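Fuculose-1-phosphate aldolase (Thermus thermophilus, PDB 2FK5) belongs to the class II aldolase and adducin family, whose members share a three-layer alpha-beta-alpha fold around a central mixed sheet. Local coordinates at residues 144-147 with 153-156; 85-90 with 167-172; 30-35 with 76-81; 7-12 with 36-41. One frame throughout, in Å; residues are numbered along the deposited sequence.

Contact 1: 144-147 with 153-156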
loop_
_atom_site.group_PDB
_atom_site.type_symbol
_atom_site.label_atom_id
_atom_site.label_comp_id
_atom_site.label_asym_id
_atom_site.label_seq_id
_atom_site.Cartn_x
_atom_site.Cartn_y
_atom_site.Cartn_z
ATOM N N ARG A 144 4.378 -30.026 -7.245
ATOM C CA ARG A 144 4.707 -28.618 -7.484
ATOM C C ARG A 144 4.904 -27.836 -6.182
ATOM O O ARG A 144 5.484 -26.744 -6.177
ATOM C CB ARG A 144 3.611 -27.963 -8.327
ATOM C CG ARG A 144 3.536 -28.489 -9.763
ATOM C CD ARG A 144 4.833 -28.195 -10.503
ATOM N NE ARG A 144 5.037 -26.756 -10.632
ATOM C CZ ARG A 144 4.516 -26.008 -11.598
ATOM N NH1 ARG A 144 3.763 -26.562 -12.544
ATOM N NH2 ARG A 144 4.720 -24.699 -11.594
ATOM N N ALA A 145 4.419 -28.394 -5.076
ATOM C CA ALA A 145 4.571 -27.740 -3.781
ATOM C C ALA A 145 4.515 -28.748 -2.646
ATOM O O ALA A 145 3.955 -29.831 -2.790
ATOM C CB ALA A 145 3.475 -26.699 -3.592
ATOM N N CYS A 146 5.105 -28.389 -1.514
ATOM C CA CYS A 146 5.066 -29.264 -0.364
ATOM C C CYS A 146 5.073 -28.449 0.907
ATOM O O CYS A 146 5.465 -27.277 0.915
ATOM C CB CYS A 146 6.253 -30.236 -0.375
ATOM S SG CYS A 146 7.865 -29.479 -0.221
ATOM N N LEU A 147 4.608 -29.077 1.981
ATOM C CA LEU A 147 4.561 -28.447 3.290
ATOM C C LEU A 147 5.551 -29.123 4.216
ATOM O O LEU A 147 5.674 -30.349 4.211
ATOM C CB LEU A 147 3.166 -28.597 3.895
ATOM C CG LEU A 147 2.117 -27.573 3.482
ATOM C CD1 LEU A 147 0.725 -28.140 3.684
ATOM C CD2 LEU A 147 2.337 -26.304 4.304
ATOM N N ALA A 153 6.219 -23.792 3.632
ATOM C CA ALA A 153 5.971 -24.521 2.404
ATOM C C ALA A 153 6.914 -24.073 1.297
ATOM O O ALA A 153 7.485 -22.982 1.358
ATOM C CB ALA A 153 4.526 -24.299 1.963
ATOM N N PHE A 154 7.048 -24.923 0.282
ATOM C CA PHE A 154 7.882 -24.649 -0.883
ATOM C C PHE A 154 7.007 -24.850 -2.114
ATOM O O PHE A 154 6.206 -25.780 -2.155
ATOM C CB PHE A 154 9.067 -25.625 -0.953
ATOM C CG PHE A 154 10.078 -25.439 0.143
ATOM C CD1 PHE A 154 9.874 -25.996 1.397
ATOM C CD2 PHE A 154 11.215 -24.670 -0.070
ATOM C CE1 PHE A 154 10.790 -25.789 2.422
ATOM C CE2 PHE A 154 12.134 -24.461 0.950
ATOM C CZ PHE A 154 11.919 -25.019 2.195
ATOM N N ALA A 155 7.150 -23.975 -3.106
ATOM C CA ALA A 155 6.392 -24.097 -4.350
ATOM C C ALA A 155 7.380 -23.871 -5.479
ATOM O O ALA A 155 8.232 -22.992 -5.384
ATOM C CB ALA A 155 5.282 -23.053 -4.416
ATOM N N VAL A 156 7.258 -24.653 -6.545
ATOM C CA VAL A 156 8.184 -24.543 -7.664
ATOM C C VAL A 156 7.580 -23.921 -8.908
ATOM O O VAL A 156 6.390 -24.077 -9.181
ATOM C CB VAL A 156 8.734 -25.937 -8.069
ATOM C CG1 VAL A 156 9.247 -26.663 -6.857
ATOM C CG2 VAL A 156 7.646 -26.753 -8.744
#

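Contact 2: 85-90 with 167-172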
loop_
_atom_site.group_PDB
_atom_site.type_symbol
_atom_site.label_atom_id
_atom_site.label_comp_id
_atom_site.label_asym_id
_atom_site.label_seq_id
_atom_site.Cartn_x
_atom_site.Cartn_y
_atom_site.Cartn_z
ATOM N N ALA A 85 12.426 -22.010 -10.503
ATOM C CA ALA A 85 12.283 -21.010 -9.453
ATOM C C ALA A 85 11.705 -21.685 -8.217
ATOM O O ALA A 85 11.006 -22.687 -8.327
ATOM C CB ALA A 85 11.363 -19.874 -9.917
ATOM N N LEU A 86 12.013 -21.143 -7.046
ATOM C CA LEU A 86 11.508 -21.710 -5.799
ATOM C C LEU A 86 11.098 -20.620 -4.818
ATOM O O LEU A 86 11.811 -19.634 -4.643
ATOM C CB LEU A 86 12.578 -22.588 -5.148
ATOM C CG LEU A 86 12.161 -23.410 -3.918
ATOM C CD1 LEU A 86 11.105 -24.436 -4.329
ATOM C CD2 LEU A 86 13.376 -24.116 -3.334
ATOM N N VAL A 87 9.943 -20.797 -4.184
ATOM C CA VAL A 87 9.480 -19.838 -3.188
ATOM C C VAL A 87 9.226 -20.584 -1.893
ATOM O O VAL A 87 8.509 -21.583 -1.883
ATOM C CB VAL A 87 8.145 -19.141 -3.591
ATOM C CG1 VAL A 87 7.570 -18.388 -2.390
ATOM C CG2 VAL A 87 8.374 -18.174 -4.739
ATOM N N HIS A 88 9.841 -20.113 -0.815
ATOM C CA HIS A 88 9.636 -20.702 0.496
ATOM C C HIS A 88 8.926 -19.610 1.297
ATOM O O HIS A 88 9.433 -18.497 1.435
ATOM C CB HIS A 88 10.965 -21.062 1.169
ATOM C CG HIS A 88 10.800 -21.655 2.535
ATOM N ND1 HIS A 88 11.620 -21.329 3.593
ATOM C CD2 HIS A 88 9.892 -22.534 3.022
ATOM C CE1 HIS A 88 11.220 -21.977 4.673
ATOM N NE2 HIS A 88 10.174 -22.713 4.354
ATOM N N ALA A 89 7.740 -19.923 1.802
ATOM C CA ALA A 89 6.976 -18.952 2.567
ATOM C C ALA A 89 6.374 -19.620 3.788
ATOM O O ALA A 89 6.579 -20.815 4.022
ATOM C CB ALA A 89 5.885 -18.349 1.697
ATOM N N HIS A 90 5.629 -18.845 4.566
ATOM C CA HIS A 90 5.017 -19.370 5.774
ATOM C C HIS A 90 3.524 -19.108 5.849
ATOM O O HIS A 90 3.051 -18.348 6.697
ATOM C CB HIS A 90 5.729 -18.797 6.999
ATOM C CG HIS A 90 7.171 -19.177 7.070
ATOM N ND1 HIS A 90 8.121 -18.643 6.226
ATOM C CD2 HIS A 90 7.815 -20.097 7.825
ATOM C CE1 HIS A 90 9.286 -19.220 6.456
ATOM N NE2 HIS A 90 9.128 -20.107 7.420
ATOM N N LEU A 167 7.182 -15.823 -10.742
ATOM C CA LEU A 167 5.797 -15.389 -10.580
ATOM C C LEU A 167 4.874 -16.601 -10.525
ATOM O O LEU A 167 3.845 -16.590 -9.844
ATOM C CB LEU A 167 5.391 -14.467 -11.733
ATOM C CG LEU A 167 6.025 -13.074 -11.661
ATOM C CD1 LEU A 167 5.772 -12.317 -12.955
ATOM C CD2 LEU A 167 5.453 -12.318 -10.469
ATOM N N GLU A 168 5.251 -17.651 -11.242
ATOM C CA GLU A 168 4.468 -18.876 -11.243
ATOM C C GLU A 168 4.542 -19.520 -9.860
ATOM O O GLU A 168 3.527 -19.951 -9.313
ATOM C CB GLU A 168 5.015 -19.836 -12.294
ATOM C CG GLU A 168 4.313 -21.172 -12.358
ATOM C CD GLU A 168 5.037 -22.145 -13.271
ATOM O OE1 GLU A 168 4.485 -23.226 -13.548
ATOM O OE2 GLU A 168 6.162 -21.829 -13.704
ATOM N N ALA A 169 5.750 -19.592 -9.302
ATOM C CA ALA A 169 5.968 -20.175 -7.970
ATOM C C ALA A 169 5.189 -19.384 -6.918
ATOM O O ALA A 169 4.537 -19.950 -6.040
ATOM C CB ALA A 169 7.456 -20.157 -7.639
ATOM N N TYR A 170 5.279 -18.061 -7.014
ATOM C CA TYR A 170 4.575 -17.169 -6.109
ATOM C C TYR A 170 3.077 -17.457 -6.173
ATOM O O TYR A 170 2.410 -17.524 -5.139
ATOM C CB TYR A 170 4.844 -15.705 -6.497
ATOM C CG TYR A 170 3.750 -14.757 -6.056
ATOM C CD1 TYR A 170 2.738 -14.366 -6.939
ATOM C CD2 TYR A 170 3.683 -14.309 -4.735
ATOM C CE1 TYR A 170 1.681 -13.556 -6.512
ATOM C CE2 TYR A 170 2.622 -13.503 -4.299
ATOM C CZ TYR A 170 1.627 -13.135 -5.194
ATOM O OH TYR A 170 0.557 -12.386 -4.756
ATOM N N GLY A 171 2.560 -17.620 -7.392
ATOM C CA GLY A 171 1.146 -17.902 -7.591
ATOM C C GLY A 171 0.713 -19.200 -6.939
ATOM O O GLY A 171 -0.386 -19.299 -6.377
ATOM N N LEU A 172 1.572 -20.209 -7.005
ATOM C CA LEU A 172 1.249 -21.491 -6.395
ATOM C C LEU A 172 1.235 -21.350 -4.887
ATOM O O LEU A 172 0.442 -21.995 -4.210
ATOM C CB LEU A 172 2.276 -22.562 -6.781
ATOM C CG LEU A 172 2.215 -23.036 -8.234
ATOM C CD1 LEU A 172 3.368 -23.983 -8.514
ATOM C CD2 LEU A 172 0.883 -23.721 -8.487
#

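Contact 3: 30-35 with 76-81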
loop_
_atom_site.group_PDB
_atom_site.type_symbol
_atom_site.label_atom_id
_atom_site.label_comp_id
_atom_site.label_asym_id
_atom_site.label_seq_id
_atom_site.Cartn_x
_atom_site.Cartn_y
_atom_site.Cartn_z
ATOM N N SER A 30 14.132 -17.881 -4.971
ATOM C CA SER A 30 15.234 -17.927 -5.917
ATOM C C SER A 30 14.776 -18.329 -7.301
ATOM O O SER A 30 13.636 -18.773 -7.500
ATOM C CB SER A 30 16.243 -18.968 -5.447
ATOM O OG SER A 30 15.628 -20.254 -5.459
ATOM N N VAL A 31 15.691 -18.178 -8.259
ATOM C CA VAL A 31 15.442 -18.582 -9.632
ATOM C C VAL A 31 16.720 -19.276 -10.120
ATOM O O VAL A 31 17.817 -18.958 -9.674
ATOM C CB VAL A 31 15.136 -17.386 -10.573
ATOM C CG1 VAL A 31 13.878 -16.672 -10.103
ATOM C CG2 VAL A 31 16.319 -16.428 -10.614
ATOM N N ARG A 32 16.550 -20.234 -11.013
ATOM C CA ARG A 32 17.675 -20.977 -11.581
ATOM C C ARG A 32 18.360 -20.051 -12.580
ATOM O O ARG A 32 17.687 -19.317 -13.308
ATOM C CB ARG A 32 17.149 -22.210 -12.315
ATOM C CG ARG A 32 18.211 -23.162 -12.858
ATOM C CD ARG A 32 18.728 -24.094 -11.769
ATOM N NE ARG A 32 19.439 -25.229 -12.353
ATOM C CZ ARG A 32 20.699 -25.188 -12.764
ATOM N NH1 ARG A 32 21.397 -24.070 -12.643
ATOM N NH2 ARG A 32 21.250 -26.255 -13.331
ATOM N N THR A 33 19.687 -20.071 -12.595
ATOM C CA THR A 33 20.468 -19.263 -13.529
ATOM C C THR A 33 21.495 -20.182 -14.189
ATOM O O THR A 33 21.662 -21.332 -13.779
ATOM C CB THR A 33 21.236 -18.150 -12.817
ATOM O OG1 THR A 33 22.099 -18.728 -11.827
ATOM C CG2 THR A 33 20.266 -17.165 -12.159
ATOM N N LYS A 34 22.187 -19.676 -15.203
ATOM C CA LYS A 34 23.200 -20.478 -15.880
ATOM C C LYS A 34 24.278 -20.923 -14.896
ATOM O O LYS A 34 24.775 -22.046 -14.976
ATOM C CB LYS A 34 23.828 -19.680 -17.029
ATOM C CG LYS A 34 22.876 -19.459 -18.202
ATOM C CD LYS A 34 23.516 -18.631 -19.310
ATOM N N GLY A 35 24.620 -20.051 -13.952
ATOM C CA GLY A 35 25.645 -20.381 -12.972
ATOM C C GLY A 35 25.214 -21.242 -11.798
ATOM O O GLY A 35 26.041 -21.898 -11.165
ATOM N N GLU A 76 19.604 -28.085 -3.415
ATOM C CA GLU A 76 19.265 -29.489 -3.612
ATOM C C GLU A 76 18.077 -29.634 -4.552
ATOM O O GLU A 76 18.040 -30.541 -5.377
ATOM C CB GLU A 76 18.969 -30.151 -2.260
ATOM C CG GLU A 76 19.131 -31.665 -2.258
ATOM C CD GLU A 76 20.536 -32.103 -2.648
ATOM O OE1 GLU A 76 21.506 -31.465 -2.186
ATOM O OE2 GLU A 76 20.669 -33.085 -3.409
ATOM N N VAL A 77 17.098 -28.740 -4.433
ATOM C CA VAL A 77 15.936 -28.792 -5.317
ATOM C C VAL A 77 16.369 -28.582 -6.764
ATOM O O VAL A 77 15.893 -29.257 -7.671
ATOM C CB VAL A 77 14.890 -27.691 -4.963
ATOM C CG1 VAL A 77 13.799 -27.659 -6.013
ATOM C CG2 VAL A 77 14.290 -27.953 -3.595
ATOM N N TYR A 78 17.269 -27.635 -6.989
ATOM C CA TYR A 78 17.724 -27.377 -8.347
ATOM C C TYR A 78 18.584 -28.531 -8.859
ATOM O O TYR A 78 18.549 -28.855 -10.043
ATOM C CB TYR A 78 18.499 -26.067 -8.404
ATOM C CG TYR A 78 17.605 -24.859 -8.253
ATOM C CD1 TYR A 78 17.902 -23.864 -7.328
ATOM C CD2 TYR A 78 16.461 -24.717 -9.037
ATOM C CE1 TYR A 78 17.072 -22.742 -7.184
ATOM C CE2 TYR A 78 15.624 -23.601 -8.901
ATOM C CZ TYR A 78 15.941 -22.623 -7.971
ATOM O OH TYR A 78 15.118 -21.527 -7.814
ATOM N N ARG A 79 19.344 -29.147 -7.962
ATOM C CA ARG A 79 20.188 -30.281 -8.336
ATOM C C ARG A 79 19.335 -31.467 -8.781
ATOM O O ARG A 79 19.552 -32.033 -9.847
ATOM C CB ARG A 79 21.047 -30.732 -7.154
ATOM C CG ARG A 79 22.242 -29.861 -6.812
ATOM C CD ARG A 79 22.868 -30.355 -5.508
ATOM N NE ARG A 79 24.162 -29.746 -5.211
ATOM C CZ ARG A 79 24.853 -29.979 -4.100
ATOM N NH1 ARG A 79 24.370 -30.803 -3.178
ATOM N NH2 ARG A 79 26.037 -29.408 -3.916
ATOM N N ARG A 80 18.350 -31.824 -7.961
ATOM C CA ARG A 80 17.496 -32.976 -8.225
ATOM C C ARG A 80 16.240 -32.805 -9.064
ATOM O O ARG A 80 15.648 -33.800 -9.476
ATOM C CB ARG A 80 17.106 -33.622 -6.893
ATOM C CG ARG A 80 18.288 -34.160 -6.123
ATOM C CD ARG A 80 17.918 -34.536 -4.700
ATOM N NE ARG A 80 19.081 -35.030 -3.973
ATOM C CZ ARG A 80 19.427 -36.310 -3.898
ATOM N NH1 ARG A 80 18.689 -37.233 -4.500
ATOM N NH2 ARG A 80 20.524 -36.665 -3.237
ATOM N N THR A 81 15.820 -31.572 -9.327
ATOM C CA THR A 81 14.605 -31.368 -10.110
ATOM C C THR A 81 14.836 -30.393 -11.255
ATOM O O THR A 81 15.918 -29.833 -11.395
ATOM C CB THR A 81 13.465 -30.792 -9.245
ATOM O OG1 THR A 81 13.740 -29.414 -8.975
ATOM C CG2 THR A 81 13.354 -31.541 -7.918
HETATM O O HOH W 1 16.836 -26.938 -12.188
#

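Contact 4: 7-12 with 36-41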
loop_
_atom_site.group_PDB
_atom_site.type_symbol
_atom_site.label_atom_id
_atom_site.label_comp_id
_atom_site.label_asym_id
_atom_site.label_seq_id
_atom_site.Cartn_x
_atom_site.Cartn_y
_atom_site.Cartn_z
ATOM N N ALA A 7 12.851 -6.762 -10.459
ATOM C CA ALA A 7 11.480 -6.312 -10.293
ATOM C C ALA A 7 10.610 -7.470 -9.846
ATOM O O ALA A 7 9.801 -7.326 -8.934
ATOM C CB ALA A 7 10.957 -5.742 -11.602
ATOM N N ALA A 8 10.784 -8.618 -10.493
ATOM C CA ALA A 8 10.003 -9.803 -10.157
ATOM C C ALA A 8 10.244 -10.224 -8.712
ATOM O O ALA A 8 9.296 -10.595 -8.014
ATOM C CB ALA A 8 10.335 -10.944 -11.108
ATOM N N PHE A 9 11.501 -10.181 -8.262
ATOM C CA PHE A 9 11.820 -10.541 -6.873
ATOM C C PHE A 9 11.173 -9.520 -5.946
ATOM O O PHE A 9 10.589 -9.864 -4.919
ATOM C CB PHE A 9 13.329 -10.494 -6.605
ATOM C CG PHE A 9 14.059 -11.763 -6.948
ATOM C CD1 PHE A 9 14.313 -12.104 -8.275
ATOM C CD2 PHE A 9 14.503 -12.611 -5.937
ATOM C CE1 PHE A 9 15.002 -13.275 -8.594
ATOM C CE2 PHE A 9 15.191 -13.782 -6.242
ATOM C CZ PHE A 9 15.442 -14.115 -7.573
ATOM N N ARG A 10 11.313 -8.252 -6.307
ATOM C CA ARG A 10 10.768 -7.174 -5.501
ATOM C C ARG A 10 9.260 -7.301 -5.359
ATOM O O ARG A 10 8.720 -7.184 -4.265
ATOM C CB ARG A 10 11.114 -5.825 -6.126
ATOM C CG ARG A 10 10.622 -4.649 -5.317
ATOM C CD ARG A 10 11.064 -3.336 -5.948
ATOM N NE ARG A 10 10.568 -2.191 -5.193
ATOM C CZ ARG A 10 10.671 -0.928 -5.594
ATOM N NH1 ARG A 10 10.182 0.040 -4.832
ATOM N N GLN A 11 8.596 -7.544 -6.478
ATOM C CA GLN A 11 7.151 -7.678 -6.507
ATOM C C GLN A 11 6.667 -8.903 -5.738
ATOM O O GLN A 11 5.674 -8.840 -5.018
ATOM C CB GLN A 11 6.696 -7.745 -7.961
ATOM C CG GLN A 11 5.251 -8.131 -8.166
ATOM C CD GLN A 11 4.877 -8.125 -9.633
ATOM O OE1 GLN A 11 3.974 -8.845 -10.060
ATOM N NE2 GLN A 11 5.569 -7.298 -10.414
ATOM N N VAL A 12 7.367 -10.023 -5.896
ATOM C CA VAL A 12 6.979 -11.243 -5.195
ATOM C C VAL A 12 7.091 -11.016 -3.694
ATOM O O VAL A 12 6.206 -11.406 -2.934
ATOM C CB VAL A 12 7.852 -12.447 -5.646
ATOM C CG1 VAL A 12 7.757 -13.580 -4.626
ATOM C CG2 VAL A 12 7.371 -12.943 -7.003
ATOM N N GLY A 36 23.919 -21.243 -11.501
ATOM C CA GLY A 36 23.406 -22.022 -10.387
ATOM C C GLY A 36 22.039 -21.439 -10.070
ATOM O O GLY A 36 21.063 -21.789 -10.730
ATOM N N PHE A 37 21.973 -20.554 -9.075
ATOM C CA PHE A 37 20.715 -19.895 -8.724
ATOM C C PHE A 37 20.919 -18.567 -7.981
ATOM O O PHE A 37 21.924 -18.360 -7.294
ATOM C CB PHE A 37 19.789 -20.844 -7.923
ATOM C CG PHE A 37 20.299 -21.212 -6.565
ATOM C CD1 PHE A 37 19.964 -20.453 -5.448
ATOM C CD2 PHE A 37 21.097 -22.344 -6.389
ATOM C CE1 PHE A 37 20.406 -20.808 -4.181
ATOM C CE2 PHE A 37 21.546 -22.708 -5.120
ATOM C CZ PHE A 37 21.201 -21.945 -4.015
ATOM N N LEU A 38 19.953 -17.668 -8.150
ATOM C CA LEU A 38 19.962 -16.349 -7.536
ATOM C C LEU A 38 18.957 -16.413 -6.393
ATOM O O LEU A 38 17.811 -16.758 -6.613
ATOM C CB LEU A 38 19.512 -15.312 -8.576
ATOM C CG LEU A 38 19.573 -13.829 -8.200
ATOM C CD1 LEU A 38 21.007 -13.445 -7.901
ATOM C CD2 LEU A 38 19.015 -12.971 -9.347
ATOM N N ILE A 39 19.383 -16.072 -5.187
ATOM C CA ILE A 39 18.502 -16.154 -4.036
ATOM C C ILE A 39 18.644 -14.946 -3.123
ATOM O O ILE A 39 19.661 -14.250 -3.145
ATOM C CB ILE A 39 18.812 -17.455 -3.240
ATOM C CG1 ILE A 39 17.789 -17.686 -2.129
ATOM C CG2 ILE A 39 20.211 -17.373 -2.647
ATOM C CD1 ILE A 39 17.908 -19.079 -1.509
ATOM N N THR A 40 17.605 -14.700 -2.325
ATOM C CA THR A 40 17.593 -13.608 -1.370
ATOM C C THR A 40 18.602 -13.875 -0.254
ATOM O O THR A 40 18.806 -15.024 0.156
ATOM C CB THR A 40 16.192 -13.444 -0.728
ATOM O OG1 THR A 40 15.753 -14.711 -0.221
ATOM C CG2 THR A 40 15.185 -12.934 -1.759
ATOM N N LYS A 41 19.238 -12.815 0.236
ATOM C CA LYS A 41 20.217 -12.958 1.310
ATOM C C LYS A 41 19.548 -13.226 2.651
ATOM O O LYS A 41 18.347 -13.031 2.813
ATOM C CB LYS A 41 21.077 -11.698 1.435
ATOM C CG LYS A 41 22.028 -11.461 0.280
ATOM C CD LYS A 41 22.858 -10.205 0.530
ATOM C CE LYS A 41 23.795 -9.932 -0.629
ATOM N NZ LYS A 41 24.555 -8.670 -0.422
#

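Contact 1: 144-147 with 153-156
Arg144 and Val156 meet at the open end of a tight antiparallel hairpin, and the arginine reaches its partner by doubling back. From CB the chain bends at chi2 and chi3 (-62° and -64°), so that CD and NE swing across to the other strand instead of running on past it. CD comes first, lying against the methyl CG2 of Val156; NE packs closely on the same methyl, 3.2 Å from NE to CG2, and gives a weak hydrogen bond to Val156 O. At the tip NH2 makes the stronger bond to that oxygen, 3.0 Å from NH2 to Val156 O, with the acceptor lying in the guanidinium plane. The same NH2 also forms a salt bridge with Glu168 of helix 162-191, so the group is held from both strand and helix.

Behind this the backbones zip together. Val156 N bonds to Arg144 O at 2.8 Å, and Cys146 and Phe154 form a hydrogen-bonded pair, each N giving to the other's O at 2.9 Å. Cys146 SG rests 4.1 Å from Phe154 CB and obliquely beside its ring, on the face covered by helix 130-142. The opposite face carries Ala145, Ala153, Ala155 and Leu147, where Leu147 CD2 touches Ala153 CB at 3.8 Å. Small alanines suit this side, where Ala153 takes Leu176 and Ala155 takes Leu172 and Met173 of helix 162-191, while Ala145 packs on Leu115. The arrangement is a classic beta hairpin, strands 145-148 and 152-157, placed inside the central sheet with helices on both faces.

Contact 2: 85-90 with 167-172
Val87 and Ala169 make the main apolar contact between strand 85-89 and helix 162-191. The CG2 methyl of Val87 meets the single methyl of Ala169 at 3.6 Å from CG2 to CB, end against end. With CG1 anti to the backbone N (chi1 168°), CG2 is set beside that N, and there it bears on the helix. The same methyl lies 3.8 Å from Tyr170 N, so one valine branch touches both a side chain and the helix backbone. Alanine suits the helix face here: its short side chain lets the strand and helix axes approach to 7.3 Å, and a branched valine on the strand supplies the bulk that meets it. Ala85, two residues earlier and also directed at the helix, adds a looser contact, its O being 4.4 Å from Ala169 CB.

No hydrogen bond crosses between the two segments. The carboxylate of Glu168 is engaged by other parts of the chain: it forms a salt bridge with Arg144 and accepts from the backbone N of Leu158 and Lys159. Strand 85-89 spends its backbone bonds on its neighbours in the sheet, among them Ser30 on one flank and Ala155 on the other.

The Tyr170 ring leads away from the strand to helix 3-18, where it touches Val12, Asp15 and Leu16, and it also packs on Phe17 of a neighbouring subunit. On the strand, His88 stacks on Phe154.

The two short axes run 34° apart, and the helix forms part of an outer layer on the sheet of this alpha-beta-alpha fold.

Contact 3: 30-35 with 76-81
Strand 30-32 and helix 76-80 run in much the same direction, their axes 24° apart and 10.1 Å from each other at closest, a spacing wide enough to take a large side chain. Tyr78 fills it. Directed at the strand, it carries its ring across the gap until OH meets Ser30 OG in a hydrogen bond of 2.7 Å, the serine oxygen lying at the ring's edge. Serine fits: OG, between the backbone N and the carbonyl carbon (chi1 64°), is set at the tyrosine hydroxyl; His74, one turn earlier, bonds it too. Arg32 passes Tyr78 in the opposite direction. Its aliphatic part does the packing, with CD 3.6 Å from Tyr78 CD2, while its CA lies above one ring face toward the rim. The polar end turns elsewhere: NE gives to a water at 3.1 Å, also within hydrogen-bonding distance of Thr81 O, and NH1 bonds to Gly36. Thr81, where the helix ends, returns OG1 to Val77 O.

On the sheet, strand 28-32 lies between strands 36-40 and 85-89. Phe37 of the first meets the tyrosine ring and Leu86 of the second packs beside it, while helix 130-142 flanks helix 71-80, touching Glu76 and Arg80.

Contact 4: 7-12 with 36-41
An N-terminal helix, residues 3-18, is laid against one face of the central sheet, and the aromatic side chain of Phe9 joins it to strand 36-40. Phe9 meets Leu38, which is directed at the helix, and Thr40, two residues on. The rim of the ring does the touching: CZ comes within 3.7 Å of Leu38 O, which lies near the ring plane, so aromatic hydrogens, slightly positive, probably face the oxygen. The two side chains cross obliquely, with Leu38 CD2 4.1 Å from Phe9 CE1. Farther along the strand, Thr40 CG2 sits at the other side of the rim, 4.2 Å from Phe9 CD2.

A large side chain suits this gap, since the nearest CA atoms, those of Phe9 and Thr40, are 8.5 Å apart. The helix belongs to one of the outer layers of the alpha-beta-alpha fold; Val31 and Leu54 of the two adjoining strands also pack on Phe9. Leu38 extends CG anti to its own N (chi1 -174°), which carries the branch out toward the helix. Ile39 points away from the helix and packs on Ser71 and His74 of helix 71-80, across the sheet. Thr40 OG1 makes a weak hydrogen bond with the backbone N of Phe29.

All four contacts reach one sheet. Contacts 1 and 2 are central and touch through the Arg144-Glu168 salt bridge and the Ala155-Val87 backbone bond. Contacts 3 and 4 lie 14 and 13 Å from the centre of the chain, toward the end of the sheet formed by strands 36-40 and 54-58, though largely buried; they join where strands 28-32 and 36-40 pair. Contact 1 is strand on strand, held mainly by backbone bonds, with an arginine side chain at one end; the others are helix on strand. Contact 2 uses small apolar groups at close range, whereas contacts 3 and 4 bridge wider gaps with an aromatic ring, polar-tipped in contact 3 and without a hydrogen bond in contact 4.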